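Local coordinates for salt-tolerant glutaminase (PDB 3AGD), which probably hydrolyses L-glutamine to L-glutamate and ammonium, the reaction expected of a member of the glutaminase family, at residues A34-F39 with S279-E284; D109-N114 with V234-S239; R148-D153 with V197-K202; T315-V320 with G386-A391. One frame throughout, in Å; residues are numbered along the deposited sequence.

In the fold
Interactions 1, 2 and 3 lie within the glutaminase region, whereas interaction 4 follows them in the chain and belongs to the separate STAS-like part, its centre about 50 Å from that of interaction 1. Along the chain, interaction 1 spans interaction 2, which in turn spans interaction 3. Interaction 1 joins loops at one end of the five-stranded antiparallel sheet. Interaction 3, with its centre about 18 Å away, ties the two-stranded sheet to the helical part. Interaction 2, about 22 Å from interaction 3 between centres, seats the loop leading into helix 114-123 on helix 227-240. Interactions 2, 3 and 4 have residues touching the second subunit, interaction 3 through Arg-148 alone; interaction 1 has none.

Interaction 1: A34-F39 with S279-E284; sequences ADPDRF and SPRLDE
Pro-36 and Pro-280 bring two irregular loops together with their CA atoms 5.4 Å apart, and the loops close further toward Phe-39 and Ser-279, whose CA atoms lie 4.7 Å apart. The Pro-280 ring lies between the loops and turns its ring carbons to backbone oxygens: CD lies 3.2 Å from Arg-38 O, and CG meets Asp-35 O. Proline suits this place because it has no N-H to satisfy and offers a compact, rigid surface to these carbonyls. Arg-281 reaches across Pro-36 with its chain extended from CG to NE; Pro-36 CB sits over one face of the guanidinium, 3.4 Å from Arg-281 NE, while Pro-36 CG is near NH2. The backbone O of Asn-20 accepts from Arg-281 NH1, and its side-chain ND2 donates to Pro-36 O. The loops lead into strand 40-44 and out of strand 273-278, antiparallel neighbours in the five-stranded sheet, so the contact closes one end of that pair. One water completes the link, donating to Pro-36 O at 2.7 Å and accepting from Arg-281 N at 3.0 Å. Within residues 34-39 the bend is shaped by an Asx turn: Asp-37 N donates to Asp-35 OD1 at 2.9 Å, from 50° above the carboxylate plane. Asp-37 is also the centre of an inverse gamma turn. At the sheet end, Phe-39 CG is anti to the backbone N (chi1 -172°); CD1 of its ring meets Ser-279 CB obliquely, while Val-13 and Leu-16 of helix 4-16 pack against the same aromatic side chain.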
# COMPACT_ATOMS: atom_id res chain seq x y z
N ALA A 34 -23.69 -4.79 28.20
CA ALA A 34 -22.25 -4.79 28.46
C ALA A 34 -21.77 -3.47 29.05
O ALA A 34 -22.27 -2.40 28.69
CB ALA A 34 -21.49 -5.10 27.18
N ASP A 35 -20.80 -3.55 29.96
CA ASP A 35 -20.22 -2.36 30.59
C ASP A 35 -19.69 -1.48 29.46
O ASP A 35 -18.77 -1.86 28.75
CB ASP A 35 -19.09 -2.79 31.52
CG ASP A 35 -18.44 -1.62 32.26
OD1 ASP A 35 -18.84 -0.45 32.04
OD2 ASP A 35 -17.52 -1.88 33.06
N PRO A 36 -20.27 -0.28 29.29
CA PRO A 36 -19.82 0.61 28.23
C PRO A 36 -18.52 1.34 28.56
O PRO A 36 -17.84 1.86 27.67
CB PRO A 36 -20.99 1.57 28.08
CG PRO A 36 -21.44 1.73 29.51
CD PRO A 36 -21.42 0.29 30.01
N ASP A 37 -18.18 1.37 29.84
CA ASP A 37 -16.99 2.07 30.31
C ASP A 37 -15.70 1.26 30.14
O ASP A 37 -14.98 1.01 31.12
CB ASP A 37 -17.17 2.47 31.77
CG ASP A 37 -16.15 3.50 32.23
OD1 ASP A 37 -16.04 3.72 33.45
OD2 ASP A 37 -15.47 4.08 31.37
N ARG A 38 -15.40 0.85 28.92
CA ARG A 38 -14.19 0.09 28.64
C ARG A 38 -13.57 0.62 27.35
O ARG A 38 -14.27 0.92 26.39
CB ARG A 38 -14.48 -1.42 28.56
CG ARG A 38 -14.90 -1.99 29.91
CD ARG A 38 -14.73 -3.50 30.04
NE ARG A 38 -15.78 -4.27 29.38
CZ ARG A 38 -16.01 -5.56 29.62
NH1 ARG A 38 -15.27 -6.22 30.50
NH2 ARG A 38 -16.98 -6.20 28.96
N PHE A 39 -12.24 0.74 27.35
CA PHE A 39 -11.53 1.27 26.19
C PHE A 39 -10.08 0.78 26.18
O PHE A 39 -9.27 1.16 27.03
CB PHE A 39 -11.57 2.81 26.25
CG PHE A 39 -11.04 3.50 25.02
CD1 PHE A 39 -10.85 2.81 23.83
CD2 PHE A 39 -10.77 4.87 25.05
CE1 PHE A 39 -10.40 3.47 22.69
CE2 PHE A 39 -10.31 5.53 23.91
CZ PHE A 39 -10.13 4.83 22.73
N SER A 279 -13.90 -0.80 22.23
CA SER A 279 -14.74 0.20 22.88
C SER A 279 -16.18 -0.14 22.50
O SER A 279 -16.61 0.12 21.39
CB SER A 279 -14.37 1.61 22.40
OG SER A 279 -15.08 2.57 23.15
N PRO A 280 -16.93 -0.72 23.45
CA PRO A 280 -18.32 -1.16 23.33
C PRO A 280 -19.31 -0.30 22.53
O PRO A 280 -19.96 -0.80 21.62
CB PRO A 280 -18.76 -1.32 24.78
CG PRO A 280 -17.50 -1.79 25.44
CD PRO A 280 -16.48 -0.85 24.85
N ARG A 281 -19.44 0.98 22.86
CA ARG A 281 -20.40 1.82 22.17
C ARG A 281 -20.14 2.05 20.69
O ARG A 281 -19.02 2.33 20.26
CB ARG A 281 -20.56 3.14 22.91
CG ARG A 281 -21.35 2.96 24.19
CD ARG A 281 -21.50 4.25 24.98
NE ARG A 281 -22.36 4.04 26.15
CZ ARG A 281 -22.47 4.89 27.16
NH1 ARG A 281 -21.79 6.02 27.15
NH2 ARG A 281 -23.26 4.60 28.18
N LEU A 282 -21.22 1.93 19.92
CA LEU A 282 -21.17 2.08 18.47
C LEU A 282 -21.74 3.40 17.97
O LEU A 282 -22.57 4.02 18.63
CB LEU A 282 -21.96 0.93 17.82
CG LEU A 282 -21.74 -0.48 18.37
CD1 LEU A 282 -22.72 -1.44 17.72
CD2 LEU A 282 -20.30 -0.93 18.13
N ASP A 283 -21.27 3.84 16.81
CA ASP A 283 -21.77 5.06 16.22
C ASP A 283 -23.02 4.71 15.43
O ASP A 283 -23.51 3.58 15.46
CB ASP A 283 -20.72 5.70 15.30
CG ASP A 283 -20.12 4.71 14.31
OD1 ASP A 283 -20.85 3.83 13.82
OD2 ASP A 283 -18.91 4.83 14.02
N GLU A 284 -23.56 5.65 14.69
CA GLU A 284 -24.78 5.32 13.98
C GLU A 284 -24.66 4.33 12.84
O GLU A 284 -25.65 3.73 12.43
CB GLU A 284 -25.48 6.59 13.55
CG GLU A 284 -26.15 7.32 14.71
CD GLU A 284 -26.97 8.51 14.26
OE1 GLU A 284 -26.38 9.47 13.73
OE2 GLU A 284 -28.21 8.49 14.45
O HOH W 1 -17.99 2.39 25.02

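Interaction 2: D109-N114 with V234-S239; sequences DNAMIN and VSVMTS
Met-112 meets Val-236 with its CG anti to the carbonyl carbon (chi1 -63°), while Val-236 holds CG1 anti to its backbone N (chi1 173°), and the two carbons come within 3.6 Å. Met-112 CG is equally near Val-236 O. The methionine chain then bends at chi2 and chi3 round the valine methyl, so that Met-112 CE also touches Val-236 CG1, at 3.9 Å. A flexible thioether suits this task, since it can curl over a beta-branched neighbour. Met-112 SD lies 4.1 Å from Met-237 CG, and Ala-111 CB adds a looser contact with Val-236 CG1. Tyr-71 of helix 67-78 packs on both Ala-111 and Val-236, while Met-307 of the second subunit touches other residues of helix 227-240. On that helix Thr-238 OG1 donates to Val-234 O at 2.7 Å, from the opposite face of the carbonyl plane to Thr-238 N. Without hydrogen bonds between the segments, their contact is largely apolar and nondirectional. It holds Met-112 by its side chain while Lys-67 NZ donates to Met-112 O and Asn-114 OD1, so the packing probably helps to place the turn before helix 114-123, whose first residue, Asn-114, binds L-glutamate when that ligand is present.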
# COMPACT_ATOMS: atom_id res chain seq x y z
N ASP A 109 -21.61 -10.02 -3.09
CA ASP A 109 -20.54 -9.09 -3.46
C ASP A 109 -19.14 -9.31 -2.89
O ASP A 109 -18.16 -9.22 -3.64
CB ASP A 109 -20.99 -7.65 -3.20
CG ASP A 109 -21.98 -7.16 -4.24
OD1 ASP A 109 -22.08 -7.79 -5.31
OD2 ASP A 109 -22.66 -6.13 -3.99
N ASN A 110 -19.02 -9.58 -1.60
CA ASN A 110 -17.69 -9.80 -1.03
C ASN A 110 -17.73 -10.47 0.34
O ASN A 110 -18.80 -10.60 0.93
CB ASN A 110 -16.91 -8.48 -0.94
CG ASN A 110 -17.58 -7.47 -0.04
OD1 ASN A 110 -18.22 -6.53 -0.51
ND2 ASN A 110 -17.45 -7.66 1.26
N ALA A 111 -16.57 -10.87 0.83
CA ALA A 111 -16.44 -11.57 2.11
C ALA A 111 -16.67 -10.74 3.38
O ALA A 111 -16.82 -11.31 4.46
CB ALA A 111 -15.06 -12.25 2.19
N MET A 112 -16.70 -9.42 3.24
CA MET A 112 -16.89 -8.52 4.39
C MET A 112 -18.35 -8.33 4.80
O MET A 112 -18.63 -7.99 5.95
CB MET A 112 -16.26 -7.16 4.10
CG MET A 112 -14.75 -7.20 3.91
SD MET A 112 -13.87 -7.87 5.35
CE MET A 112 -13.49 -9.52 4.79
N ILE A 113 -19.27 -8.54 3.87
CA ILE A 113 -20.69 -8.40 4.16
C ILE A 113 -21.22 -9.77 4.60
O ILE A 113 -20.68 -10.81 4.20
CB ILE A 113 -21.49 -7.93 2.92
CG1 ILE A 113 -21.38 -8.96 1.80
CG2 ILE A 113 -20.96 -6.58 2.45
CD1 ILE A 113 -22.24 -8.64 0.58
N ASN A 114 -22.26 -9.76 5.42
CA ASN A 114 -22.85 -10.99 5.93
C ASN A 114 -23.06 -12.06 4.88
O ASN A 114 -22.57 -13.18 5.02
CB ASN A 114 -24.17 -10.67 6.64
CG ASN A 114 -23.95 -9.95 7.96
OD1 ASN A 114 -22.90 -9.34 8.18
ND2 ASN A 114 -24.95 -10.00 8.83
N VAL A 234 -6.39 -8.56 2.86
CA VAL A 234 -6.24 -7.15 3.18
C VAL A 234 -6.83 -6.28 2.07
O VAL A 234 -7.33 -5.19 2.35
CB VAL A 234 -4.77 -6.80 3.44
CG1 VAL A 234 -4.65 -5.35 3.86
CG2 VAL A 234 -4.22 -7.72 4.54
N SER A 235 -6.78 -6.75 0.82
CA SER A 235 -7.36 -5.98 -0.28
C SER A 235 -8.87 -5.86 -0.07
O SER A 235 -9.44 -4.77 -0.18
CB SER A 235 -7.10 -6.66 -1.64
OG SER A 235 -5.75 -6.54 -2.04
N VAL A 236 -9.51 -6.98 0.24
CA VAL A 236 -10.96 -7.00 0.47
C VAL A 236 -11.36 -6.15 1.68
O VAL A 236 -12.43 -5.53 1.68
CB VAL A 236 -11.44 -8.45 0.63
CG1 VAL A 236 -12.91 -8.49 1.04
CG2 VAL A 236 -11.24 -9.20 -0.68
N MET A 237 -10.51 -6.13 2.70
CA MET A 237 -10.77 -5.33 3.90
C MET A 237 -10.73 -3.85 3.49
O MET A 237 -11.56 -3.05 3.90
CB MET A 237 -9.70 -5.58 4.96
CG MET A 237 -9.87 -6.86 5.78
SD MET A 237 -8.43 -7.16 6.86
CE MET A 237 -8.63 -5.85 8.07
N THR A 238 -9.73 -3.51 2.68
CA THR A 238 -9.56 -2.15 2.22
C THR A 238 -10.79 -1.65 1.47
O THR A 238 -11.34 -0.60 1.79
CB THR A 238 -8.32 -2.05 1.29
OG1 THR A 238 -7.16 -2.49 2.00
CG2 THR A 238 -8.10 -0.61 0.83
N SER A 239 -11.23 -2.42 0.47
CA SER A 239 -12.38 -2.04 -0.34
C SER A 239 -13.74 -1.99 0.35
O SER A 239 -14.54 -1.10 0.06
CB SER A 239 -12.48 -2.97 -1.56
OG SER A 239 -11.34 -2.85 -2.38

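Interaction 3: R148-D153 with V197-K202; sequences RRLSVD and VLVTVK
Ser-151 O accepts from Leu-198 N at 2.8 Å in a nearly straight bond (N-H...O angle 172°). This bond and a backbone bond between Asp-153 and Ala-196 flank a single beta bridge between Val-152 and Val-197, whose CA atoms are 4.1 Å apart. Beside it, a water accepts from Ser-151 N and donates to Leu-198 O. Leu-150 crosses Val-197 at about a right angle; one methyl, CD1, lies 3.9 Å from both Val-197 CG1 and Val-199 CG1, and the fork leaves the other, CD2, 3.7 Å above the guanidinium plane of Arg-148, over its centre. NH1 of that arginine makes salt bridges with Asp-203 and Glu-59. Leu-198 CG, anti to the carbonyl carbon (chi1 -68°), rests on Asp-153 CB at 3.7 Å, using the apolar base of an aspartate whose OD1 accepts from Thr-156 N. Asp-153 and Thr-200 are N-caps of helices 154-161 and 201-212; the Thr-200 side chain caps a backbone N in the first turn and Asp-203 OD2 accepts from Thr-200 N, consistent with a capping box. The isolated bridge joins the two-stranded sheet of 60-61 and 198-199 to the helical region carrying the L-glutamate-binding residues Glu-160 and Cys-195.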
# COMPACT_ATOMS: atom_id res chain seq x y z
N ARG A 148 -2.98 -18.56 20.32
CA ARG A 148 -3.53 -19.28 21.47
C ARG A 148 -4.92 -19.81 21.15
O ARG A 148 -5.63 -19.25 20.32
CB ARG A 148 -3.58 -18.38 22.71
CG ARG A 148 -4.68 -17.33 22.69
CD ARG A 148 -4.55 -16.36 23.87
NE ARG A 148 -5.62 -15.37 23.91
CZ ARG A 148 -6.85 -15.60 24.35
NH1 ARG A 148 -7.76 -14.63 24.34
NH2 ARG A 148 -7.18 -16.80 24.82
N ARG A 149 -5.29 -20.91 21.80
CA ARG A 149 -6.60 -21.52 21.60
C ARG A 149 -7.69 -20.56 22.07
O ARG A 149 -7.72 -20.17 23.24
CB ARG A 149 -6.70 -22.83 22.37
CG ARG A 149 -5.80 -23.94 21.85
CD ARG A 149 -5.86 -25.18 22.75
NE ARG A 149 -5.21 -26.33 22.13
CZ ARG A 149 -5.65 -26.95 21.04
NH1 ARG A 149 -6.76 -26.53 20.44
NH2 ARG A 149 -4.99 -27.99 20.54
N LEU A 150 -8.58 -20.18 21.16
CA LEU A 150 -9.67 -19.27 21.50
C LEU A 150 -10.94 -20.06 21.78
O LEU A 150 -11.06 -21.22 21.37
CB LEU A 150 -9.91 -18.30 20.34
CG LEU A 150 -8.72 -17.47 19.88
CD1 LEU A 150 -9.10 -16.66 18.65
CD2 LEU A 150 -8.26 -16.55 21.01
N SER A 151 -11.88 -19.44 22.48
CA SER A 151 -13.14 -20.10 22.81
C SER A 151 -14.33 -19.24 22.39
O SER A 151 -14.22 -18.02 22.27
CB SER A 151 -13.23 -20.35 24.32
OG SER A 151 -12.13 -21.11 24.77
N VAL A 152 -15.46 -19.90 22.18
CA VAL A 152 -16.69 -19.23 21.79
C VAL A 152 -17.50 -18.85 23.03
O VAL A 152 -17.56 -19.61 23.99
CB VAL A 152 -17.57 -20.15 20.91
CG1 VAL A 152 -18.84 -19.43 20.50
CG2 VAL A 152 -16.79 -20.60 19.68
N ASP A 153 -18.09 -17.66 23.01
CA ASP A 153 -18.93 -17.23 24.12
C ASP A 153 -20.34 -17.70 23.78
O ASP A 153 -21.09 -17.01 23.08
CB ASP A 153 -18.90 -15.71 24.26
CG ASP A 153 -19.71 -15.23 25.45
OD1 ASP A 153 -20.95 -15.29 25.40
OD2 ASP A 153 -19.09 -14.80 26.45
N VAL A 197 -16.70 -15.85 18.89
CA VAL A 197 -15.36 -16.20 19.33
C VAL A 197 -14.80 -15.05 20.17
O VAL A 197 -14.86 -13.90 19.77
CB VAL A 197 -14.42 -16.48 18.14
CG1 VAL A 197 -12.99 -16.66 18.64
CG2 VAL A 197 -14.87 -17.71 17.40
N LEU A 198 -14.25 -15.39 21.33
CA LEU A 198 -13.69 -14.40 22.26
C LEU A 198 -12.24 -14.01 22.00
O LEU A 198 -11.35 -14.86 21.89
CB LEU A 198 -13.82 -14.92 23.69
CG LEU A 198 -15.24 -15.03 24.25
CD1 LEU A 198 -15.24 -15.88 25.53
CD2 LEU A 198 -15.78 -13.62 24.53
N VAL A 199 -12.00 -12.71 21.91
CA VAL A 199 -10.66 -12.18 21.69
C VAL A 199 -10.51 -10.88 22.48
O VAL A 199 -11.50 -10.28 22.89
CB VAL A 199 -10.40 -11.86 20.19
CG1 VAL A 199 -10.48 -13.13 19.36
CG2 VAL A 199 -11.39 -10.81 19.69
N THR A 200 -9.27 -10.47 22.69
CA THR A 200 -8.97 -9.23 23.39
C THR A 200 -8.34 -8.31 22.35
O THR A 200 -8.03 -8.74 21.24
CB THR A 200 -7.92 -9.44 24.50
OG1 THR A 200 -6.67 -9.80 23.90
CG2 THR A 200 -8.36 -10.54 25.46
N VAL A 201 -8.16 -7.05 22.72
CA VAL A 201 -7.54 -6.08 21.83
C VAL A 201 -6.19 -6.63 21.35
O VAL A 201 -5.85 -6.52 20.17
CB VAL A 201 -7.28 -4.77 22.56
CG1 VAL A 201 -6.50 -3.83 21.68
CG2 VAL A 201 -8.59 -4.14 22.97
N LYS A 202 -5.44 -7.22 22.27
CA LYS A 202 -4.13 -7.78 21.97
C LYS A 202 -4.23 -8.90 20.95
O LYS A 202 -3.38 -9.01 20.06
CB LYS A 202 -3.46 -8.30 23.24
CG LYS A 202 -3.04 -7.21 24.22
CD LYS A 202 -2.39 -7.82 25.45
CE LYS A 202 -1.91 -6.77 26.43
NZ LYS A 202 -1.25 -7.38 27.63
O HOH W 2 -10.91 -17.16 23.74

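Interaction 4: T315-V320 with G386-A391; sequences TAVRFV and GAVHEA
Thr-315 and Gly-386 bring the segments closest, with CA atoms 4.0 Å apart, and the chains stay together as far as Val-320 and Glu-390, where strand 317-323 runs past the start of helix 389-395. Glycine suits the near end, having no side chain to hold the backbones apart and tolerating a phi of 46°. Next to it, the small Ala-387 fits against the strand, its CB 3.3 Å from Val-317 O, and its N makes a weak hydrogen bond to the same oxygen. Val-317 and Val-388 cross at about a right angle, with their CG2 methyls 3.7 Å apart, and Ala-342 and Ala-346 of helix 337-349 help to cover these valines. Val-320 turns CB onto Glu-390 CB at 3.7 Å and CG1 onto Ala-391 CA at 3.8 Å. A water donates to both Val-320 O and Glu-390 O. Arg-318 and Phe-319 form a classic beta bulge opposite His-330, whose ring stacks with that of Phe-319. Glu-390 has CG anti to the carbonyl carbon (chi1 -53°) and is extended beyond it, bringing OE1 to Val-320 N, which donates at 2.7 Å with an angle of 161°, nearly along the C-O axis. Glu-390 OE2 makes a salt bridge with Arg-413 of the second subunit. One carboxylate thus ties a strand amide to a neighbouring chain, and the two partners together probably favour its ionised form.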
# COMPACT_ATOMS: atom_id res chain seq x y z
N THR A 315 18.18 0.82 -0.08
CA THR A 315 18.81 0.43 1.17
C THR A 315 19.13 -1.07 1.15
O THR A 315 19.85 -1.57 2.02
CB THR A 315 17.91 0.79 2.37
OG1 THR A 315 17.84 2.22 2.48
CG2 THR A 315 18.47 0.23 3.68
N ALA A 316 18.60 -1.77 0.16
CA ALA A 316 18.88 -3.19 0.01
C ALA A 316 20.39 -3.33 -0.18
O ALA A 316 20.98 -4.38 0.09
CB ALA A 316 18.14 -3.75 -1.21
N VAL A 317 21.03 -2.26 -0.65
CA VAL A 317 22.47 -2.26 -0.81
C VAL A 317 23.05 -1.61 0.44
O VAL A 317 22.95 -0.39 0.61
CB VAL A 317 22.91 -1.46 -2.06
CG1 VAL A 317 24.43 -1.41 -2.14
CG2 VAL A 317 22.34 -2.10 -3.33
N ARG A 318 23.64 -2.42 1.31
CA ARG A 318 24.24 -1.93 2.56
C ARG A 318 25.47 -1.07 2.25
O ARG A 318 25.68 -0.03 2.88
CB ARG A 318 24.61 -3.12 3.45
CG ARG A 318 25.06 -2.77 4.86
CD ARG A 318 25.35 -4.05 5.65
NE ARG A 318 25.85 -3.81 7.00
CZ ARG A 318 25.09 -3.46 8.05
NH1 ARG A 318 23.78 -3.32 7.91
NH2 ARG A 318 25.65 -3.28 9.23
N PHE A 319 26.28 -1.51 1.30
CA PHE A 319 27.47 -0.78 0.87
C PHE A 319 28.17 -1.47 -0.29
O PHE A 319 27.94 -2.65 -0.57
CB PHE A 319 28.46 -0.58 2.03
CG PHE A 319 29.16 -1.84 2.50
CD1 PHE A 319 28.94 -2.34 3.78
CD2 PHE A 319 30.07 -2.50 1.68
CE1 PHE A 319 29.62 -3.47 4.24
CE2 PHE A 319 30.76 -3.63 2.13
CZ PHE A 319 30.53 -4.11 3.41
N VAL A 320 29.02 -0.71 -0.98
CA VAL A 320 29.80 -1.23 -2.10
C VAL A 320 31.18 -0.61 -1.95
O VAL A 320 31.35 0.60 -2.10
CB VAL A 320 29.22 -0.79 -3.46
CG1 VAL A 320 29.94 -1.51 -4.59
CG2 VAL A 320 27.73 -1.07 -3.50
N GLY A 386 19.90 4.31 -0.75
CA GLY A 386 20.86 3.76 0.19
C GLY A 386 22.31 3.87 -0.28
O GLY A 386 22.81 4.98 -0.47
N ALA A 387 22.97 2.74 -0.46
CA ALA A 387 24.37 2.75 -0.90
C ALA A 387 24.56 2.30 -2.35
O ALA A 387 25.68 2.01 -2.77
CB ALA A 387 25.22 1.89 0.03
N VAL A 388 23.47 2.26 -3.11
CA VAL A 388 23.54 1.85 -4.52
C VAL A 388 24.56 2.70 -5.26
O VAL A 388 25.31 2.21 -6.12
CB VAL A 388 22.17 2.03 -5.23
CG1 VAL A 388 22.32 1.75 -6.72
CG2 VAL A 388 21.14 1.10 -4.62
N HIS A 389 24.60 3.99 -4.92
CA HIS A 389 25.49 4.93 -5.57
C HIS A 389 26.97 4.62 -5.36
O HIS A 389 27.81 5.07 -6.13
CB HIS A 389 25.20 6.36 -5.08
CG HIS A 389 25.56 6.59 -3.64
ND1 HIS A 389 24.81 6.10 -2.59
CD2 HIS A 389 26.60 7.26 -3.08
CE1 HIS A 389 25.36 6.46 -1.45
NE2 HIS A 389 26.45 7.17 -1.71
N GLU A 390 27.29 3.85 -4.32
CA GLU A 390 28.68 3.52 -4.06
C GLU A 390 29.27 2.64 -5.17
O GLU A 390 30.49 2.56 -5.32
CB GLU A 390 28.82 2.83 -2.69
CG GLU A 390 28.20 3.61 -1.54
CD GLU A 390 28.59 3.08 -0.17
OE1 GLU A 390 28.80 1.85 -0.04
OE2 GLU A 390 28.67 3.88 0.79
N ALA A 391 28.40 2.01 -5.96
CA ALA A 391 28.86 1.16 -7.06
C ALA A 391 29.48 2.04 -8.14
O ALA A 391 30.56 1.73 -8.66
CB ALA A 391 27.70 0.36 -7.64
O HOH W 3 32.16 2.78 -3.40